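Local coordinates for protein NF-kappa-B inhibitor beta (Mus musculus, PDB 1OY3) that inhibits the transcription factor NF-kappa-B by forming a complex with it and trapping it in the cytoplasm, at residues 11-16 against 35-40; 198-203 against 233-238; 206-211 against 242-247. All coordinates share one frame; numbering follows the deposited sequence.

Interaction 1 (11-16 against 35-40)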
loop_
_atom_site.group_PDB
_atom_site.type_symbol
_atom_site.label_atom_id
_atom_site.label_comp_id
_atom_site.label_asym_id
_atom_site.label_seq_id
_atom_site.Cartn_x
_atom_site.Cartn_y
_atom_site.Cartn_z
ATOM N N THR C 11 -0.090 10.399 22.963
ATOM C CA THR C 11 -0.258 11.493 23.908
ATOM C C THR C 11 -1.687 11.470 24.444
ATOM O O THR C 11 -2.462 10.567 24.129
ATOM C CB THR C 11 -0.020 12.852 23.245
ATOM O OG1 THR C 11 -1.136 13.167 22.407
ATOM C CG2 THR C 11 1.250 12.821 22.405
ATOM N N ALA C 12 -2.034 12.463 25.253
ATOM C CA ALA C 12 -3.378 12.542 25.818
ATOM C C ALA C 12 -4.406 12.641 24.686
ATOM O O ALA C 12 -5.542 12.177 24.819
ATOM C CB ALA C 12 -3.487 13.750 26.747
ATOM N N LEU C 13 -4.003 13.250 23.573
ATOM C CA LEU C 13 -4.890 13.374 22.424
ATOM C C LEU C 13 -5.198 12.001 21.847
ATOM O O LEU C 13 -6.366 11.622 21.751
ATOM C CB LEU C 13 -4.267 14.237 21.333
ATOM C CG LEU C 13 -4.820 15.644 21.132
ATOM C CD1 LEU C 13 -4.430 16.111 19.746
ATOM C CD2 LEU C 13 -6.338 15.656 21.269
ATOM N N HIS C 14 -4.155 11.257 21.472
ATOM C CA HIS C 14 -4.339 9.922 20.895
ATOM C C HIS C 14 -5.269 9.093 21.759
ATOM O O HIS C 14 -6.162 8.408 21.257
ATOM C CB HIS C 14 -3.009 9.160 20.767
ATOM C CG HIS C 14 -2.047 9.756 19.787
ATOM N ND1 HIS C 14 -1.177 10.771 20.120
ATOM C CD2 HIS C 14 -1.814 9.475 18.481
ATOM C CE1 HIS C 14 -0.447 11.087 19.066
ATOM N NE2 HIS C 14 -0.814 10.316 18.057
ATOM N N LEU C 15 -5.058 9.160 23.067
ATOM C CA LEU C 15 -5.872 8.391 23.994
ATOM C C LEU C 15 -7.297 8.914 24.093
ATOM O O LEU C 15 -8.209 8.158 24.409
ATOM C CB LEU C 15 -5.217 8.369 25.380
ATOM C CG LEU C 15 -3.833 7.716 25.440
ATOM C CD1 LEU C 15 -3.252 7.868 26.835
ATOM C CD2 LEU C 15 -3.941 6.257 25.058
ATOM N N ALA C 16 -7.495 10.200 23.825
ATOM C CA ALA C 16 -8.842 10.755 23.886
ATOM C C ALA C 16 -9.676 10.127 22.770
ATOM O O ALA C 16 -10.845 9.811 22.974
ATOM C CB ALA C 16 -8.807 12.282 23.735
ATOM N N HIS C 35 -1.521 24.403 17.826
ATOM C CA HIS C 35 -0.227 23.915 18.286
ATOM C C HIS C 35 0.244 22.738 17.438
ATOM O O HIS C 35 -0.501 22.153 16.677
ATOM C CB HIS C 35 -0.054 24.193 19.780
ATOM C CG HIS C 35 0.282 25.618 20.095
ATOM N ND1 HIS C 35 1.552 26.024 20.442
ATOM C CD2 HIS C 35 -0.486 26.732 20.114
ATOM C CE1 HIS C 35 1.554 27.325 20.663
ATOM N NE2 HIS C 35 0.329 27.781 20.470
ATOM N N GLU C 36 1.519 22.367 17.655
ATOM C CA GLU C 36 2.115 21.232 16.959
ATOM C C GLU C 36 1.713 19.967 17.707
ATOM O O GLU C 36 1.914 18.854 17.227
ATOM C CB GLU C 36 3.642 21.344 16.933
ATOM C CG GLU C 36 4.171 22.647 16.356
ATOM C CD GLU C 36 5.678 22.623 16.135
ATOM O OE1 GLU C 36 6.183 23.471 15.368
ATOM O OE2 GLU C 36 6.357 21.750 16.723
ATOM N N TYR C 37 1.143 20.160 18.891
ATOM C CA TYR C 37 0.694 19.057 19.728
ATOM C C TYR C 37 -0.322 18.203 18.973
ATOM O O TYR C 37 -0.376 16.989 19.152
ATOM C CB TYR C 37 0.061 19.611 21.006
ATOM C CG TYR C 37 -0.405 18.567 21.994
ATOM C CD1 TYR C 37 0.504 17.741 22.654
ATOM C CD2 TYR C 37 -1.759 18.428 22.297
ATOM C CE1 TYR C 37 0.072 16.802 23.600
ATOM C CE2 TYR C 37 -2.200 17.495 23.237
ATOM C CZ TYR C 37 -1.283 16.686 23.886
ATOM O OH TYR C 37 -1.727 15.776 24.821
ATOM N N LEU C 38 -1.127 18.842 18.131
ATOM C CA LEU C 38 -2.137 18.120 17.360
ATOM C C LEU C 38 -1.541 17.099 16.407
ATOM O O LEU C 38 -2.073 16.002 16.259
ATOM C CB LEU C 38 -3.001 19.088 16.545
ATOM C CG LEU C 38 -4.091 19.881 17.258
ATOM C CD1 LEU C 38 -4.780 20.802 16.262
ATOM C CD2 LEU C 38 -5.088 18.922 17.878
ATOM N N ASP C 39 -0.430 17.453 15.770
ATOM C CA ASP C 39 0.187 16.556 14.797
ATOM C C ASP C 39 1.195 15.540 15.323
ATOM O O ASP C 39 1.827 14.838 14.536
ATOM C CB ASP C 39 0.829 17.375 13.672
ATOM C CG ASP C 39 -0.179 18.242 12.939
ATOM O OD1 ASP C 39 -1.289 17.741 12.638
ATOM O OD2 ASP C 39 0.139 19.419 12.658
ATOM N N LEU C 40 1.347 15.451 16.639
ATOM C CA LEU C 40 2.289 14.498 17.202
ATOM C C LEU C 40 1.909 13.093 16.757
ATOM O O LEU C 40 0.747 12.712 16.816
ATOM C CB LEU C 40 2.292 14.588 18.730
ATOM C CG LEU C 40 2.885 15.880 19.307
ATOM C CD1 LEU C 40 2.765 15.863 20.821
ATOM C CD2 LEU C 40 4.351 16.012 18.886
HETATM O O HOH W 1 -0.901 14.760 20.357
HETATM O O HOH W 2 -0.294 14.389 26.717
#
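Thr-11 OG1, which lies against the phenol end of Tyr-37, is gripped by three partners. Leu-13 N donates to Thr-11 OG1 at 3.1 Å. Water 1 bonds Thr-11 OG1 at 2.6 Å, and His-14 ND1 makes a weak bond with it. With chi1 at 74°, OG1 sits between the backbone N and the carbonyl carbon, where Leu-13 N can reach it. Thr-11 N donates to His-14 ND1 at 3.1 Å and completes a capping box at the start of helix 12-18. Water 1 donates to Tyr-37 O and lies 3.8 Å above the Tyr-37 ring plane, over the ring centre. Water 2 joins Ala-12 N to Tyr-37 OH and lies at the ring edge. The two waters thus tie both ends of Tyr-37 to the helix start. Leu-13 brings CG to Tyr-37 CE2. Leu-13 CD1 meets Leu-38 CD2 at 3.4 Å, a tight contact. Thr-11 CG2 touches Leu-40 CD1 at 3.7 Å, the two side chains crossing at about a right angle. The edge of the His-14 ring faces Leu-40 O, with CE1 at 3.0 Å, while NE2 bonds Gln-46 O. Thr-11 to His-14 (TALH) match the TPLH motif of ankyrin repeats, here in the first repeat. Leu-13 also packs on Leu-25, Leu-28 and Leu-29 of helix 22-32 and on Ala-48 of helix 48-55, while His-14 touches Leu-51 of that helix.

Interaction 2 (198-203 against 233-238)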
loop_
_atom_site.group_PDB
_atom_site.type_symbol
_atom_site.label_atom_id
_atom_site.label_comp_id
_atom_site.label_asym_id
_atom_site.label_seq_id
_atom_site.Cartn_x
_atom_site.Cartn_y
_atom_site.Cartn_z
ATOM N N LEU C 198 -7.017 -1.229 -11.896
ATOM C CA LEU C 198 -7.272 -1.735 -10.557
ATOM C C LEU C 198 -8.700 -2.235 -10.428
ATOM O O LEU C 198 -8.946 -3.269 -9.821
ATOM C CB LEU C 198 -6.987 -0.656 -9.503
ATOM C CG LEU C 198 -5.547 -0.135 -9.552
ATOM C CD1 LEU C 198 -5.358 0.954 -8.520
ATOM C CD2 LEU C 198 -4.574 -1.271 -9.312
ATOM N N ALA C 199 -9.647 -1.510 -11.002
ATOM C CA ALA C 199 -11.036 -1.934 -10.916
ATOM C C ALA C 199 -11.203 -3.284 -11.602
ATOM O O ALA C 199 -11.937 -4.142 -11.120
ATOM C CB ALA C 199 -11.946 -0.899 -11.554
ATOM N N VAL C 200 -10.512 -3.474 -12.722
ATOM C CA VAL C 200 -10.599 -4.738 -13.447
ATOM C C VAL C 200 -10.002 -5.859 -12.589
ATOM O O VAL C 200 -10.580 -6.942 -12.470
ATOM C CB VAL C 200 -9.872 -4.654 -14.806
ATOM C CG1 VAL C 200 -9.941 -5.991 -15.526
ATOM C CG2 VAL C 200 -10.520 -3.592 -15.659
ATOM N N GLU C 201 -8.853 -5.593 -11.973
ATOM C CA GLU C 201 -8.230 -6.583 -11.111
ATOM C C GLU C 201 -9.163 -6.892 -9.951
ATOM O O GLU C 201 -9.256 -8.035 -9.506
ATOM C CB GLU C 201 -6.895 -6.070 -10.574
ATOM C CG GLU C 201 -5.822 -5.955 -11.641
ATOM C CD GLU C 201 -4.420 -5.935 -11.063
ATOM O OE1 GLU C 201 -3.454 -6.037 -11.853
ATOM O OE2 GLU C 201 -4.287 -5.817 -9.825
ATOM N N ALA C 202 -9.866 -5.865 -9.481
ATOM C CA ALA C 202 -10.805 -5.996 -8.366
ATOM C C ALA C 202 -12.129 -6.625 -8.790
ATOM O O ALA C 202 -12.973 -6.927 -7.943
ATOM C CB ALA C 202 -11.068 -4.628 -7.757
ATOM N N GLN C 203 -12.302 -6.810 -10.099
ATOM C CA GLN C 203 -13.525 -7.372 -10.669
ATOM C C GLN C 203 -14.736 -6.581 -10.155
ATOM O O GLN C 203 -15.829 -7.123 -9.997
ATOM C CB GLN C 203 -13.660 -8.861 -10.303
ATOM C CG GLN C 203 -12.507 -9.747 -10.790
ATOM C CD GLN C 203 -12.464 -9.897 -12.304
ATOM O OE1 GLN C 203 -13.261 -10.631 -12.896
ATOM N NE2 GLN C 203 -11.533 -9.197 -12.939
ATOM N N LEU C 233 -10.045 -9.328 -20.322
ATOM C CA LEU C 233 -10.236 -10.550 -21.098
ATOM C C LEU C 233 -9.668 -11.763 -20.371
ATOM O O LEU C 233 -10.263 -12.841 -20.396
ATOM C CB LEU C 233 -9.586 -10.423 -22.481
ATOM C CG LEU C 233 -10.298 -9.532 -23.501
ATOM C CD1 LEU C 233 -9.575 -9.585 -24.832
ATOM C CD2 LEU C 233 -11.725 -9.999 -23.668
ATOM N N LEU C 234 -8.520 -11.584 -19.720
ATOM C CA LEU C 234 -7.874 -12.668 -18.982
ATOM C C LEU C 234 -8.534 -12.874 -17.619
ATOM O O LEU C 234 -8.091 -13.693 -16.820
ATOM C CB LEU C 234 -6.391 -12.353 -18.787
ATOM C CG LEU C 234 -5.568 -12.123 -20.052
ATOM C CD1 LEU C 234 -4.145 -11.751 -19.681
ATOM C CD2 LEU C 234 -5.583 -13.375 -20.897
ATOM N N ARG C 235 -9.595 -12.121 -17.360
ATOM C CA ARG C 235 -10.312 -12.215 -16.096
ATOM C C ARG C 235 -11.601 -13.005 -16.327
ATOM O O ARG C 235 -12.063 -13.133 -17.461
ATOM C CB ARG C 235 -10.637 -10.808 -15.577
ATOM C CG ARG C 235 -9.437 -9.849 -15.531
ATOM C CD ARG C 235 -8.510 -10.098 -14.342
ATOM N NE ARG C 235 -7.266 -9.336 -14.461
ATOM C CZ ARG C 235 -6.376 -9.182 -13.482
ATOM N NH1 ARG C 235 -6.585 -9.731 -12.291
ATOM N NH2 ARG C 235 -5.262 -8.495 -13.698
ATOM N N PRO C 236 -12.195 -13.547 -15.252
ATOM C CA PRO C 236 -13.431 -14.331 -15.339
ATOM C C PRO C 236 -14.727 -13.563 -15.617
ATOM O O PRO C 236 -15.401 -13.831 -16.612
ATOM C CB PRO C 236 -13.465 -15.055 -13.998
ATOM C CG PRO C 236 -12.842 -14.061 -13.082
ATOM C CD PRO C 236 -11.652 -13.584 -13.882
ATOM N N ASN C 237 -15.074 -12.620 -14.742
ATOM C CA ASN C 237 -16.303 -11.834 -14.887
ATOM C C ASN C 237 -16.420 -11.136 -16.246
ATOM O O ASN C 237 -15.687 -10.192 -16.544
ATOM C CB ASN C 237 -16.395 -10.803 -13.760
ATOM C CG ASN C 237 -17.730 -10.088 -13.730
ATOM O OD1 ASN C 237 -17.970 -9.239 -12.873
ATOM N ND2 ASN C 237 -18.608 -10.430 -14.665
ATOM N N PRO C 238 -17.373 -11.587 -17.082
ATOM C CA PRO C 238 -17.627 -11.049 -18.426
ATOM C C PRO C 238 -18.102 -9.601 -18.451
ATOM O O PRO C 238 -17.836 -8.872 -19.401
ATOM C CB PRO C 238 -18.692 -11.997 -18.986
ATOM C CG PRO C 238 -18.526 -13.255 -18.166
ATOM C CD PRO C 238 -18.285 -12.706 -16.794
#
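Gln-203 OE1 accepts from Asn-237 N at 3.3 Å. The N-H...O angle is 141°, and the donor lies nearly along the C=O axis. OE1 also rests 3.5 Å from Pro-236 CG and touches Asn-237 CB. The bend at chi2 of Gln-203 (-68°) turns CD back, and the amide lies beside the aliphatic part of Arg-235. Gln-203 NE2 is 3.2 Å from Arg-235 CB. This NE2 donates to Val-200 O in its own segment, but the modelled length is very short and its exact value is doubtful. Val-200 O also takes Gln-203 N, at 2.9 Å. Gln-203 has positive phi and closes helix 195-201 in a Schellman motif. The contact thus joins the end of a helix in ankyrin repeat 5 to the loop between the two helices of repeat 6. Arg-235 reaches back over that helix end. Glu-201 CG lies over one face of the Arg-235 guanidinium, 3.3 Å from its NH2. Glu-201 OE1 forms a salt bridge with Arg-235 NH2 at 3.6 Å, the carboxylate and guanidinium planes being 38° apart. Glu-201 OE2 forms a salt bridge with Arg-193, and OE1 is hydrogen-bonded elsewhere too. Arg-235 NE is satisfied close to its own segment, and NH2 has a weak partner in Ser-231 OG. Val-200 CG1 packs on Arg-235 CG at 3.9 Å, while Val-200 also touches Leu-208 of helix 205-213.

Interaction 3 (206-211 against 242-247)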
loop_
_atom_site.group_PDB
_atom_site.type_symbol
_atom_site.label_atom_id
_atom_site.label_comp_id
_atom_site.label_asym_id
_atom_site.label_seq_id
_atom_site.Cartn_x
_atom_site.Cartn_y
_atom_site.Cartn_z
ATOM N N SER C 206 -19.131 -2.194 -11.105
ATOM C CA SER C 206 -19.797 -0.923 -10.824
ATOM C C SER C 206 -18.776 0.206 -10.659
ATOM O O SER C 206 -19.027 1.350 -11.042
ATOM C CB SER C 206 -20.655 -1.038 -9.563
ATOM O OG SER C 206 -19.855 -0.959 -8.398
ATOM N N VAL C 207 -17.622 -0.125 -10.088
ATOM C CA VAL C 207 -16.555 0.846 -9.898
ATOM C C VAL C 207 -15.950 1.121 -11.270
ATOM O O VAL C 207 -15.643 2.266 -11.613
ATOM C CB VAL C 207 -15.471 0.296 -8.925
ATOM C CG1 VAL C 207 -14.223 1.184 -8.949
ATOM C CG2 VAL C 207 -16.038 0.237 -7.517
ATOM N N LEU C 208 -15.785 0.064 -12.058
ATOM C CA LEU C 208 -15.231 0.200 -13.403
ATOM C C LEU C 208 -16.110 1.164 -14.194
ATOM O O LEU C 208 -15.613 2.050 -14.907
ATOM C CB LEU C 208 -15.200 -1.162 -14.099
ATOM C CG LEU C 208 -14.755 -1.204 -15.562
ATOM C CD1 LEU C 208 -13.328 -0.674 -15.686
ATOM C CD2 LEU C 208 -14.846 -2.640 -16.077
ATOM N N GLU C 209 -17.420 1.002 -14.049
ATOM C CA GLU C 209 -18.368 1.862 -14.754
ATOM C C GLU C 209 -18.301 3.301 -14.275
ATOM O O GLU C 209 -18.277 4.224 -15.094
ATOM C CB GLU C 209 -19.796 1.343 -14.604
ATOM C CG GLU C 209 -20.832 2.261 -15.245
ATOM C CD GLU C 209 -22.144 1.561 -15.514
ATOM O OE1 GLU C 209 -22.768 1.062 -14.553
ATOM O OE2 GLU C 209 -22.550 1.508 -16.699
ATOM N N LEU C 210 -18.281 3.501 -12.957
ATOM C CA LEU C 210 -18.193 4.860 -12.418
ATOM C C LEU C 210 -17.001 5.546 -13.063
ATOM O O LEU C 210 -17.118 6.647 -13.602
ATOM C CB LEU C 210 -18.009 4.845 -10.894
ATOM C CG LEU C 210 -19.251 4.559 -10.043
ATOM C CD1 LEU C 210 -18.876 4.536 -8.556
ATOM C CD2 LEU C 210 -20.315 5.625 -10.317
ATOM N N LEU C 211 -15.852 4.882 -13.015
ATOM C CA LEU C 211 -14.644 5.433 -13.610
ATOM C C LEU C 211 -14.878 5.741 -15.087
ATOM O O LEU C 211 -14.573 6.840 -15.562
ATOM C CB LEU C 211 -13.488 4.435 -13.468
ATOM C CG LEU C 211 -12.991 4.243 -12.032
ATOM C CD1 LEU C 211 -12.027 3.074 -11.951
ATOM C CD2 LEU C 211 -12.328 5.537 -11.574
ATOM N N ARG C 242 -17.496 -6.300 -21.219
ATOM C CA ARG C 242 -18.660 -5.685 -21.852
ATOM C C ARG C 242 -18.634 -4.175 -21.644
ATOM O O ARG C 242 -18.722 -3.408 -22.605
ATOM C CB ARG C 242 -19.948 -6.262 -21.262
ATOM C CG ARG C 242 -20.077 -7.779 -21.383
ATOM C CD ARG C 242 -21.316 -8.291 -20.648
ATOM N NE ARG C 242 -21.413 -9.748 -20.661
ATOM C CZ ARG C 242 -22.271 -10.449 -19.924
ATOM N NH1 ARG C 242 -23.114 -9.830 -19.109
ATOM N NH2 ARG C 242 -22.283 -11.773 -19.995
ATOM N N LEU C 243 -18.506 -3.757 -20.385
ATOM C CA LEU C 243 -18.459 -2.336 -20.031
ATOM C C LEU C 243 -17.418 -1.594 -20.847
ATOM O O LEU C 243 -17.741 -0.646 -21.567
ATOM C CB LEU C 243 -18.139 -2.166 -18.542
ATOM C CG LEU C 243 -19.285 -2.287 -17.535
ATOM C CD1 LEU C 243 -20.076 -3.554 -17.786
ATOM C CD2 LEU C 243 -18.715 -2.270 -16.118
ATOM N N LEU C 244 -16.165 -2.024 -20.719
ATOM C CA LEU C 244 -15.060 -1.404 -21.445
ATOM C C LEU C 244 -15.400 -1.314 -22.925
ATOM O O LEU C 244 -15.179 -0.279 -23.559
ATOM C CB LEU C 244 -13.771 -2.209 -21.235
ATOM C CG LEU C 244 -13.152 -2.035 -19.844
ATOM C CD1 LEU C 244 -12.259 -3.218 -19.495
ATOM C CD2 LEU C 244 -12.370 -0.728 -19.814
ATOM N N ARG C 245 -15.950 -2.398 -23.468
ATOM C CA ARG C 245 -16.341 -2.430 -24.872
ATOM C C ARG C 245 -17.338 -1.298 -25.101
ATOM O O ARG C 245 -17.100 -0.391 -25.900
ATOM C CB ARG C 245 -17.025 -3.757 -25.209
ATOM C CG ARG C 245 -16.189 -5.017 -25.024
ATOM C CD ARG C 245 -15.164 -5.200 -26.128
ATOM N NE ARG C 245 -15.025 -6.608 -26.501
ATOM C CZ ARG C 245 -14.726 -7.587 -25.654
ATOM N NH1 ARG C 245 -14.528 -7.321 -24.370
ATOM N NH2 ARG C 245 -14.629 -8.836 -26.086
ATOM N N ALA C 246 -18.450 -1.359 -24.373
ATOM C CA ALA C 246 -19.517 -0.369 -24.476
ATOM C C ALA C 246 -19.045 1.074 -24.341
ATOM O O ALA C 246 -19.701 1.990 -24.834
ATOM C CB ALA C 246 -20.596 -0.663 -23.439
ATOM N N HIS C 247 -17.913 1.285 -23.676
ATOM C CA HIS C 247 -17.397 2.638 -23.508
ATOM C C HIS C 247 -16.259 3.016 -24.445
ATOM O O HIS C 247 -15.464 3.906 -24.140
ATOM C CB HIS C 247 -16.980 2.887 -22.058
ATOM C CG HIS C 247 -18.112 3.320 -21.179
ATOM N ND1 HIS C 247 -18.987 2.428 -20.594
ATOM C CD2 HIS C 247 -18.553 4.557 -20.840
ATOM C CE1 HIS C 247 -19.917 3.096 -19.932
ATOM N NE2 HIS C 247 -19.676 4.388 -20.067
#
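Leu-243 CD2, on helix 238-246, meets Leu-208 CD2 at 3.9 Å. Leu-243 CD2 also lies 4.1 Å from Glu-209 CB, so this one methyl touches two consecutive residues of helix 205-213. Leu-208 holds CG anti to its backbone N (chi1 175°), with Leu-208 CG 4.1 Å from Leu-243 CD2. Leu-208 CD2 also approaches Leu-243 CB. Leu-243 further touches Ala-205 and Leu-212. Next comes Leu-244. It points past the facing helix, but its CG comes within 4.2 Å of Leu-208 CD2. Elsewhere it packs on Pro-228 and Ala-232 of helix 228-233. His-247 follows the last helical residue. Its ND1 makes a weak bond back to Leu-243 O at 3.5 Å, the oxygen lying at the ring edge. The CE1 edge of the ring is on the side of Glu-209. Glu-209 OE2 lies near the ring plane, 4.5 Å from His-247 CE1. From OE2 to His-247 NE2 is 5.3 Å, so any attraction between the two groups would be loose. The helix segments run nearly parallel, 14° apart, their axes coming within 10.1 Å at the closest. Equivalent helices stacked side by side, one each from repeats 5 and 6, are characteristic of the ankyrin repeat fold.

In the fold
Interaction 1, in repeat 1 at the N-terminal end of the ankyrin stack, is complete before interactions 2 and 3 open. Those two join repeats 5 and 6 at the other end. Their centres are about 43 and 44 Å from that of interaction 1. The centres of interactions 2 and 3 are 11 Å apart, and their segments alternate along the chain. They touch within repeat 5, where Ala-199 of helix 195-201 packs on helix 205-213. Interaction 2 ties the end of the first helix of repeat 5 to the loop of repeat 6; interaction 3 pairs the second helices. Other protein of the complex packs beside interactions 1 and 2, not 3, consistent with an elongated surface for binding NF-kappa-B.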